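Coenzyme F420-dependent N(5),N(10)-methenyltetrahydromethanopterin reductase-related protein (Desulfurobacterium thermolithotrophum DSM 11699, PDB 6HUZ) is HmdII, a bacterial [Fe]-hydrogenase paralog that binds the iron-guanylylpyridinol cofactor and uses tetrahydrofolate derivatives as substrates. Local coordinates at the interface of chains A and B. Coordinates in Å, arbitrary orientation; residue numbers count along the deposited sequence, not the author numbering. Chains: chain A/B, Coenzyme F420-dependent N(5),N(10)-methenyltetrahydromethanopterin reductase-related protein.

The four contacts belong to one two-fold symmetric dimer interface, and each has a twin with the chains exchanged. Contact 4 is central: the centres of its C-alpha atoms lie about 12 Å from those of contact 1, 14 Å from contact 2 and 18 Å from contact 3. Helix 232-262 serves contacts 1 and 4, helix 207-228 contacts 2 and 4, and helix 264-271 contacts 2 and 3, where Ser270 takes part in both, from chain B in contact 2 and chain A in contact 3. The shared helices connect the dimer core with segments lining the methenyltetrahydrofolate pocket and may couple them.

Contact 1: the interface of chains A and B. Residues chain A 244, 248, 318-320, 323; chain B 244, 319-321, 324.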
# COMPACT_ATOMS: atom_id res chain seq x y z
N GLN A 244 3.91 -1.14 0.72
CA GLN A 244 4.57 -2.19 -0.07
C GLN A 244 4.37 -3.52 0.68
O GLN A 244 4.06 -4.52 0.07
CB GLN A 244 6.08 -1.92 -0.17
CG GLN A 244 6.88 -2.89 -1.04
CD GLN A 244 6.37 -2.99 -2.45
OE1 GLN A 244 6.71 -2.18 -3.33
NE2 GLN A 244 5.54 -3.98 -2.71
N SER A 248 2.48 -6.70 -0.85
CA SER A 248 3.24 -7.94 -1.07
C SER A 248 2.58 -9.14 -0.39
O SER A 248 2.53 -10.24 -0.96
CB SER A 248 4.68 -7.81 -0.51
OG SER A 248 5.36 -6.78 -1.23
N ALA A 318 10.44 -5.22 -0.38
CA ALA A 318 11.26 -4.84 -1.52
C ALA A 318 10.53 -3.77 -2.39
O ALA A 318 9.42 -4.02 -2.87
CB ALA A 318 11.62 -6.07 -2.35
N PRO A 319 11.13 -2.58 -2.57
CA PRO A 319 10.46 -1.52 -3.34
C PRO A 319 10.37 -1.80 -4.84
O PRO A 319 11.37 -1.78 -5.55
CB PRO A 319 11.31 -0.26 -3.04
CG PRO A 319 12.21 -0.64 -1.93
CD PRO A 319 12.43 -2.11 -2.05
N SER A 320 9.15 -2.05 -5.31
CA SER A 320 8.92 -2.33 -6.74
C SER A 320 9.68 -1.44 -7.71
O SER A 320 10.39 -1.96 -8.56
CB SER A 320 7.43 -2.29 -7.07
OG SER A 320 6.82 -3.51 -6.70
N LEU A 323 13.24 -2.59 -7.96
CA LEU A 323 13.36 -3.89 -8.64
C LEU A 323 13.10 -3.69 -10.15
O LEU A 323 13.73 -4.33 -10.99
CB LEU A 323 12.31 -4.89 -8.11
CG LEU A 323 12.53 -5.51 -6.72
CD1 LEU A 323 11.20 -5.90 -6.09
CD2 LEU A 323 13.40 -6.72 -6.81
N GLN B 244 0.24 -1.23 -3.94
CA GLN B 244 1.53 -1.28 -4.66
C GLN B 244 1.70 0.06 -5.39
O GLN B 244 2.77 0.63 -5.37
CB GLN B 244 1.50 -2.40 -5.71
CG GLN B 244 2.80 -2.63 -6.48
CD GLN B 244 3.98 -2.91 -5.58
OE1 GLN B 244 4.23 -4.05 -5.15
NE2 GLN B 244 4.74 -1.88 -5.28
N PRO B 319 4.01 -6.05 -9.18
CA PRO B 319 3.99 -6.72 -7.87
C PRO B 319 5.35 -7.16 -7.37
O PRO B 319 5.96 -8.09 -7.89
CB PRO B 319 3.03 -7.91 -8.09
CG PRO B 319 2.40 -7.68 -9.40
CD PRO B 319 3.37 -6.90 -10.21
N SER B 320 5.84 -6.49 -6.32
CA SER B 320 7.14 -6.82 -5.73
C SER B 320 7.42 -8.31 -5.56
O SER B 320 8.45 -8.77 -6.05
CB SER B 320 7.33 -6.12 -4.39
OG SER B 320 7.72 -4.78 -4.59
N PRO B 321 6.57 -9.11 -4.89
CA PRO B 321 6.90 -10.55 -4.73
C PRO B 321 7.16 -11.29 -6.04
O PRO B 321 8.01 -12.20 -6.03
CB PRO B 321 5.73 -11.12 -3.92
CG PRO B 321 4.68 -10.10 -3.94
CD PRO B 321 5.31 -8.76 -4.20
N VAL B 324 10.58 -10.14 -7.15
CA VAL B 324 11.53 -10.76 -6.23
C VAL B 324 11.81 -12.21 -6.68
O VAL B 324 12.98 -12.62 -6.79
CB VAL B 324 11.06 -10.67 -4.75
CG1 VAL B 324 11.89 -11.59 -3.82
CG2 VAL B 324 11.15 -9.23 -4.25
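A:Ala318 and A:Leu323 hold the apolar centre, where both methyl tips close on one branch of B:Val324. Its CG2 lies 3.7 Å from CB of A:Ala318 and 3.8 Å from CD1 of A:Leu323. The B:Pro321 ring rests beside A:Ser248, with CD of the proline 3.6 Å from OG of the serine. Outward, the two Gln244 amides meet tip to tip across the two-fold axis. Each chain leaves its helix with CG anti to the backbone N (chi1 -176°) and bends at chi2, which brings the amide to its twin. NE2 of A:Gln244 donates to OE1 of B:Gln244 at 2.8 Å, nearly straight at 167°, and the reverse bond matches it. The acceptor lies in the donor's amide plane, although the two planes are turned 43° apart. OE1 of A:Gln244 also accepts a hydrogen bond from N of A:Ser320 at 3.1 Å, from the face opposite that used by B:Gln244 NE2. This backbone donor is likely to fix which end of the amide is the oxygen. NE2 of A:Gln244 reaches OG of A:Ser248, which in turn donates to the A:Gln244 backbone carbonyl. At the polar rim the two Ser320 OG atoms lie 2.6 Å apart, and their protons probably alternate: while B:Ser320 OG donates to A:Ala318 O at 2.5 Å, it can only accept from A:Ser320 OG, and the twin reverses these roles.

Contact 2: the interface of chains A and B. Residues chain A 202-208; chain B 220, 270-271, 274, 281.
B:Ser270 hydrogen-bonds across the contact, its OG donating to the backbone O of A:Val202 at 2.7 Å. The hydroxyl lies in the carbonyl plane, on a lone pair, and reaches it with OG anti to the serine's backbone N (chi1 173°). A polar-sulfur contact follows. A:Met205 crosses B:Tyr220 at about a right angle, and its SD stands 3.1 Å from the phenolic OH. With CG between the backbone N and the carbonyl carbon (chi1 54°) and the chain extended beyond it, CG, SD and CE all border that oxygen. On one face of the tyrosine ring, offset toward the rim, lies CA of A:Gly206. The remaining contacts are apolar. A:Val208 straddles two partners: CG2 presses on CB of B:Met274 at 3.5 Å, tighter than usual, while CG1 meets CB of B:Tyr220 at 3.7 Å. A:Ile207 and B:Met274 run past each other in opposite directions, with CG2 of the isoleucine 3.7 Å from CG of the methionine. The same CG2 flanks the B:Ser270 hydroxyl, 3.5 Å from its OG. In the second shell, NE2 of B:Gln281 donates to B:Met274 O at 2.9 Å and is likely to steady that turn. In the fold, the A-chain strip joins helix 196-203 to helix 207-228, and its residues 203-205 and 207 line the methenyltetrahydrofolate pocket; against it pack the partner's helix 264-271, turn 272-274 and, through B:Tyr220, helix 207-228.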
# COMPACT_ATOMS: atom_id res chain seq x y z
N VAL A 202 -7.43 4.24 -9.52
CA VAL A 202 -8.22 5.43 -9.18
C VAL A 202 -9.71 5.26 -9.54
O VAL A 202 -10.56 5.66 -8.74
CB VAL A 202 -7.63 6.72 -9.83
CG1 VAL A 202 -8.56 7.92 -9.64
CG2 VAL A 202 -6.23 7.03 -9.25
N GLY A 203 -10.01 4.70 -10.71
CA GLY A 203 -11.39 4.52 -11.19
C GLY A 203 -12.21 3.31 -10.76
O GLY A 203 -13.43 3.41 -10.55
N ASP A 204 -11.56 2.15 -10.69
CA ASP A 204 -12.21 0.88 -10.30
C ASP A 204 -12.71 0.89 -8.86
O ASP A 204 -12.48 1.83 -8.11
CB ASP A 204 -11.20 -0.28 -10.38
CG ASP A 204 -10.64 -0.56 -11.74
OD1 ASP A 204 -11.12 0.08 -12.73
OD2 ASP A 204 -9.73 -1.40 -11.83
N MET A 205 -13.40 -0.19 -8.49
CA MET A 205 -13.93 -0.39 -7.16
C MET A 205 -12.83 -0.27 -6.09
O MET A 205 -13.17 0.11 -4.97
CB MET A 205 -14.65 -1.73 -7.06
CG MET A 205 -13.80 -2.89 -7.49
SD MET A 205 -14.69 -4.40 -7.10
CE MET A 205 -13.60 -5.68 -8.00
N GLY A 206 -11.55 -0.55 -6.42
CA GLY A 206 -10.44 -0.40 -5.47
C GLY A 206 -10.17 1.03 -5.01
O GLY A 206 -9.29 1.26 -4.18
N ILE A 207 -10.92 2.00 -5.52
CA ILE A 207 -10.73 3.38 -5.09
C ILE A 207 -10.95 3.43 -3.57
O ILE A 207 -10.42 4.30 -2.92
CB ILE A 207 -11.67 4.36 -5.84
CG1 ILE A 207 -11.48 5.83 -5.37
CG2 ILE A 207 -13.18 3.96 -5.74
CD1 ILE A 207 -10.06 6.44 -5.50
N VAL A 208 -11.76 2.53 -3.00
CA VAL A 208 -11.99 2.53 -1.56
C VAL A 208 -10.63 2.34 -0.85
O VAL A 208 -10.32 3.08 0.04
CB VAL A 208 -12.97 1.43 -1.13
CG1 VAL A 208 -12.98 1.28 0.40
CG2 VAL A 208 -14.37 1.75 -1.63
N TYR B 220 -13.10 -2.54 2.33
CA TYR B 220 -13.37 -2.75 0.91
C TYR B 220 -13.73 -4.22 0.65
O TYR B 220 -14.57 -4.52 -0.18
CB TYR B 220 -12.16 -2.28 0.06
CG TYR B 220 -12.18 -2.86 -1.32
CD1 TYR B 220 -13.16 -2.50 -2.24
CD2 TYR B 220 -11.23 -3.80 -1.71
CE1 TYR B 220 -13.21 -3.06 -3.51
CE2 TYR B 220 -11.28 -4.39 -2.98
CZ TYR B 220 -12.27 -4.01 -3.87
OH TYR B 220 -12.33 -4.60 -5.11
N SER B 270 -14.40 9.66 -8.01
CA SER B 270 -14.53 8.21 -8.16
C SER B 270 -15.06 7.54 -6.87
O SER B 270 -15.94 6.67 -6.94
CB SER B 270 -13.16 7.60 -8.49
OG SER B 270 -13.21 6.18 -8.49
N LEU B 271 -14.54 7.95 -5.71
CA LEU B 271 -14.92 7.39 -4.40
C LEU B 271 -16.40 7.56 -4.08
O LEU B 271 -16.97 6.72 -3.37
CB LEU B 271 -14.06 8.00 -3.26
CG LEU B 271 -14.26 7.39 -1.86
CD1 LEU B 271 -13.77 5.94 -1.82
CD2 LEU B 271 -13.49 8.25 -0.76
N MET B 274 -18.53 4.49 -4.54
CA MET B 274 -18.26 3.29 -3.75
C MET B 274 -18.77 3.49 -2.32
O MET B 274 -18.51 2.64 -1.45
CB MET B 274 -16.78 2.93 -3.84
CG MET B 274 -16.42 2.16 -5.11
SD MET B 274 -17.24 0.52 -5.28
CE MET B 274 -16.61 -0.33 -3.74
N GLN B 281 -19.53 1.56 6.26
CA GLN B 281 -18.28 2.06 5.67
C GLN B 281 -17.71 3.27 6.42
O GLN B 281 -17.55 4.32 5.81
CB GLN B 281 -18.50 2.42 4.19
CG GLN B 281 -18.81 1.23 3.32
CD GLN B 281 -18.92 1.63 1.88
OE1 GLN B 281 -20.01 1.59 1.30
NE2 GLN B 281 -17.81 2.02 1.26

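Contact 3: the interface of chains A and B. Residues chain A 265, 269-270, 273; chain B 148, 158, 192.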
# COMPACT_ATOMS: atom_id res chain seq x y z
N ASP A 265 -3.84 -8.11 16.67
CA ASP A 265 -3.64 -7.72 18.08
C ASP A 265 -2.42 -6.82 18.21
O ASP A 265 -2.47 -5.84 18.95
CB ASP A 265 -3.47 -8.96 18.96
CG ASP A 265 -4.78 -9.70 19.13
OD1 ASP A 265 -5.85 -9.06 18.96
OD2 ASP A 265 -4.75 -10.92 19.41
N ALA A 269 -2.36 -2.83 19.31
CA ALA A 269 -1.57 -2.42 20.47
C ALA A 269 -0.61 -1.32 20.08
O ALA A 269 -0.61 -0.26 20.69
CB ALA A 269 -0.82 -3.61 21.01
N SER A 270 0.19 -1.57 19.03
CA SER A 270 1.17 -0.60 18.53
C SER A 270 0.50 0.76 18.17
O SER A 270 1.04 1.82 18.50
CB SER A 270 1.85 -1.15 17.27
OG SER A 270 2.68 -0.18 16.66
N SER A 273 -0.11 3.99 20.59
CA SER A 273 0.92 4.97 20.87
C SER A 273 1.07 6.01 19.77
O SER A 273 1.88 6.93 19.92
CB SER A 273 2.24 4.29 21.17
OG SER A 273 2.16 3.68 22.45
N ALA B 148 7.05 -0.74 20.36
CA ALA B 148 5.89 -0.31 19.54
C ALA B 148 5.04 0.57 20.46
O ALA B 148 3.82 0.42 20.58
CB ALA B 148 5.10 -1.54 19.08
N HIS B 158 3.66 -4.37 25.77
CA HIS B 158 4.02 -5.52 24.92
C HIS B 158 5.34 -5.24 24.28
O HIS B 158 5.86 -4.13 24.37
CB HIS B 158 2.97 -5.55 23.73
CG HIS B 158 2.79 -4.17 23.16
ND1 HIS B 158 1.81 -3.31 23.66
CD2 HIS B 158 3.55 -3.49 22.27
CE1 HIS B 158 1.98 -2.16 23.02
NE2 HIS B 158 3.02 -2.22 22.18
N TYR B 192 4.69 -10.38 21.26
CA TYR B 192 4.12 -10.58 19.92
C TYR B 192 5.24 -11.04 19.00
O TYR B 192 6.09 -10.24 18.63
CB TYR B 192 3.50 -9.27 19.40
CG TYR B 192 2.21 -8.88 20.09
CD1 TYR B 192 1.11 -9.73 20.08
CD2 TYR B 192 2.08 -7.65 20.71
CE1 TYR B 192 -0.09 -9.37 20.69
CE2 TYR B 192 0.90 -7.28 21.34
CZ TYR B 192 -0.19 -8.14 21.32
OH TYR B 192 -1.35 -7.77 21.95
O HOH W 1 1.52 1.14 21.77
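The B:His158 imidazole takes the methyl of A:Ala269 over one face, with CB 3.9 Å from the ring centroid and offset toward the rim in a CH-pi contact. At the ring edge, in its plane, lie the backbone O of B:Ala148 and a water. NE2 of B:His158 donates to B:Ala148 O at 3.2 Å, nearly straight and within the ring plane, although the donor stands 60° above the plane of the carbonyl. The histidine reaches this position with CG between its backbone N and carbonyl carbon (chi1 46°). The second flat group, B:Tyr192, comes up to helix 264-271 tip first: its OH lies 3.7 Å from A:Asp265 O, a contact and not a hydrogen bond. CE1 lies 3.8 Å from CB of A:Asp265, while CE2 faces the A:Ala269 methyl. Beyond the rings, CB of A:Ser270 packs on CB of B:Ala148 at 3.7 Å. Polar coupling between the chains runs through the water, which pairs with A:Ala269 O at 2.8 Å, A:Ser273 OG at 2.7 Å and B:Ala148 O at 2.7 Å. An alanine in place of B:His158 would probably open a gap beneath the A:Ala269 methyl and cost B:Ala148 O its N-H partner, leaving that loop carbonyl freer to move. B:Ala148 lines the methenyltetrahydrofolate pocket, so the contact seats the partner's helix 264-271 against a pocket wall and may help set how the substrate-binding parts of the two chains face each other.

Contact 4: the interface of chains A and B. Residues chain A 213, 243, 246-247, 250, 258; chain B 210, 213-214, 239, 243.
B:Leu243 inserts between A:Ala213 and A:Ile246 in the intertwined helical dimer core typical of the [Fe]-hydrogenase (Hmd) family. From its CB, the backbone O of A:Leu243 is 3.7 Å away and CB of A:Ser247 3.9 Å. CG stands anti to the carbonyl carbon (chi1 -54°), from where the two methyls part. CD1, anti to CA (chi2 -179°), pushes against CG2 of A:Ile246 at 3.3 Å, an unusually tight pair. CD2 turns the other way to CB of A:Ala213 at 3.5 Å, and the twin pair of A:Leu243 with B:Ala213 is equally close. A:Ile246 carries the packing on: its CD1 lies 3.4 Å from the backbone O of B:Thr210 and also touches the B:Ala213 methyl. Further along helix 232-262, A:Val250 crosses B:Ile239 at about a right angle, their CG2 methyls 4.0 Å apart. At the outer end A:Leu258 slides alongside B:Phe214 in the opposite direction, CD2 3.7 Å from ring atom CD1. An alanine in place of A:Leu258 would probably leave a gap beside CD1 and CE1 of the phenylalanine and free its ring to shift. The two Ala213 CB atoms, one from each chain, stand 4.1 Å apart.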
# COMPACT_ATOMS: atom_id res chain seq x y z
N ALA A 213 -6.08 4.51 2.01
CA ALA A 213 -4.62 4.44 2.20
C ALA A 213 -3.93 5.79 1.94
O ALA A 213 -3.02 6.21 2.66
CB ALA A 213 -4.04 3.36 1.30
N LEU A 243 2.83 0.32 2.94
CA LEU A 243 1.98 -0.06 1.81
C LEU A 243 2.59 -1.15 0.94
O LEU A 243 1.83 -2.02 0.51
CB LEU A 243 1.58 1.18 1.01
CG LEU A 243 0.92 2.29 1.86
CD1 LEU A 243 0.53 3.47 1.01
CD2 LEU A 243 -0.27 1.75 2.72
N ILE A 246 1.99 -4.50 2.91
CA ILE A 246 0.62 -4.99 2.83
C ILE A 246 0.37 -5.52 1.44
O ILE A 246 -0.14 -6.62 1.31
CB ILE A 246 -0.45 -3.92 3.20
CG1 ILE A 246 -0.30 -3.54 4.71
CG2 ILE A 246 -1.88 -4.45 2.89
CD1 ILE A 246 -1.06 -2.27 5.06
N SER A 247 0.71 -4.76 0.40
CA SER A 247 0.49 -5.19 -1.00
C SER A 247 1.19 -6.56 -1.27
O SER A 247 0.59 -7.46 -1.86
CB SER A 247 1.08 -4.15 -1.97
OG SER A 247 0.70 -4.51 -3.29
N VAL A 250 -0.71 -9.54 0.50
CA VAL A 250 -1.97 -9.87 -0.20
C VAL A 250 -1.62 -10.58 -1.53
O VAL A 250 -2.20 -11.62 -1.83
CB VAL A 250 -2.87 -8.63 -0.45
CG1 VAL A 250 -4.08 -9.01 -1.34
CG2 VAL A 250 -3.34 -8.02 0.87
N LEU A 258 -2.13 -12.11 4.96
CA LEU A 258 -1.96 -10.74 5.42
C LEU A 258 -2.37 -10.63 6.88
O LEU A 258 -1.64 -10.06 7.69
CB LEU A 258 -2.87 -9.80 4.59
CG LEU A 258 -2.91 -8.38 5.12
CD1 LEU A 258 -1.59 -7.67 4.90
CD2 LEU A 258 -4.04 -7.61 4.47
N THR B 210 0.01 1.73 8.22
CA THR B 210 -0.17 0.27 8.15
C THR B 210 -1.61 -0.11 8.57
O THR B 210 -2.33 -0.77 7.84
CB THR B 210 0.86 -0.46 9.04
OG1 THR B 210 2.18 -0.22 8.56
CG2 THR B 210 0.64 -2.00 9.06
N ALA B 213 -4.51 1.53 6.21
CA ALA B 213 -4.58 0.80 4.93
C ALA B 213 -5.13 -0.63 5.10
O ALA B 213 -5.93 -1.11 4.29
CB ALA B 213 -3.19 0.75 4.31
N PHE B 214 -4.73 -1.29 6.15
CA PHE B 214 -5.18 -2.65 6.43
C PHE B 214 -6.65 -2.60 6.75
O PHE B 214 -7.40 -3.39 6.18
CB PHE B 214 -4.41 -3.21 7.64
CG PHE B 214 -5.01 -4.49 8.15
CD1 PHE B 214 -4.64 -5.71 7.61
CD2 PHE B 214 -5.99 -4.48 9.13
CE1 PHE B 214 -5.22 -6.89 8.07
CE2 PHE B 214 -6.54 -5.65 9.60
CZ PHE B 214 -6.16 -6.85 9.06
N ILE B 239 -7.01 -4.69 -3.98
CA ILE B 239 -6.26 -4.27 -2.76
C ILE B 239 -4.76 -4.22 -3.08
O ILE B 239 -4.12 -3.22 -2.83
CB ILE B 239 -6.51 -5.25 -1.58
CG1 ILE B 239 -7.99 -5.17 -1.13
CG2 ILE B 239 -5.54 -4.97 -0.37
CD1 ILE B 239 -8.43 -6.35 -0.38
N LEU B 243 -2.45 -0.54 -3.23
CA LEU B 243 -1.35 -0.30 -2.30
C LEU B 243 0.02 -0.34 -2.96
O LEU B 243 0.85 0.49 -2.59
CB LEU B 243 -1.45 -1.25 -1.11
CG LEU B 243 -2.82 -1.20 -0.39
CD1 LEU B 243 -2.85 -2.15 0.79
CD2 LEU B 243 -3.23 0.25 -0.00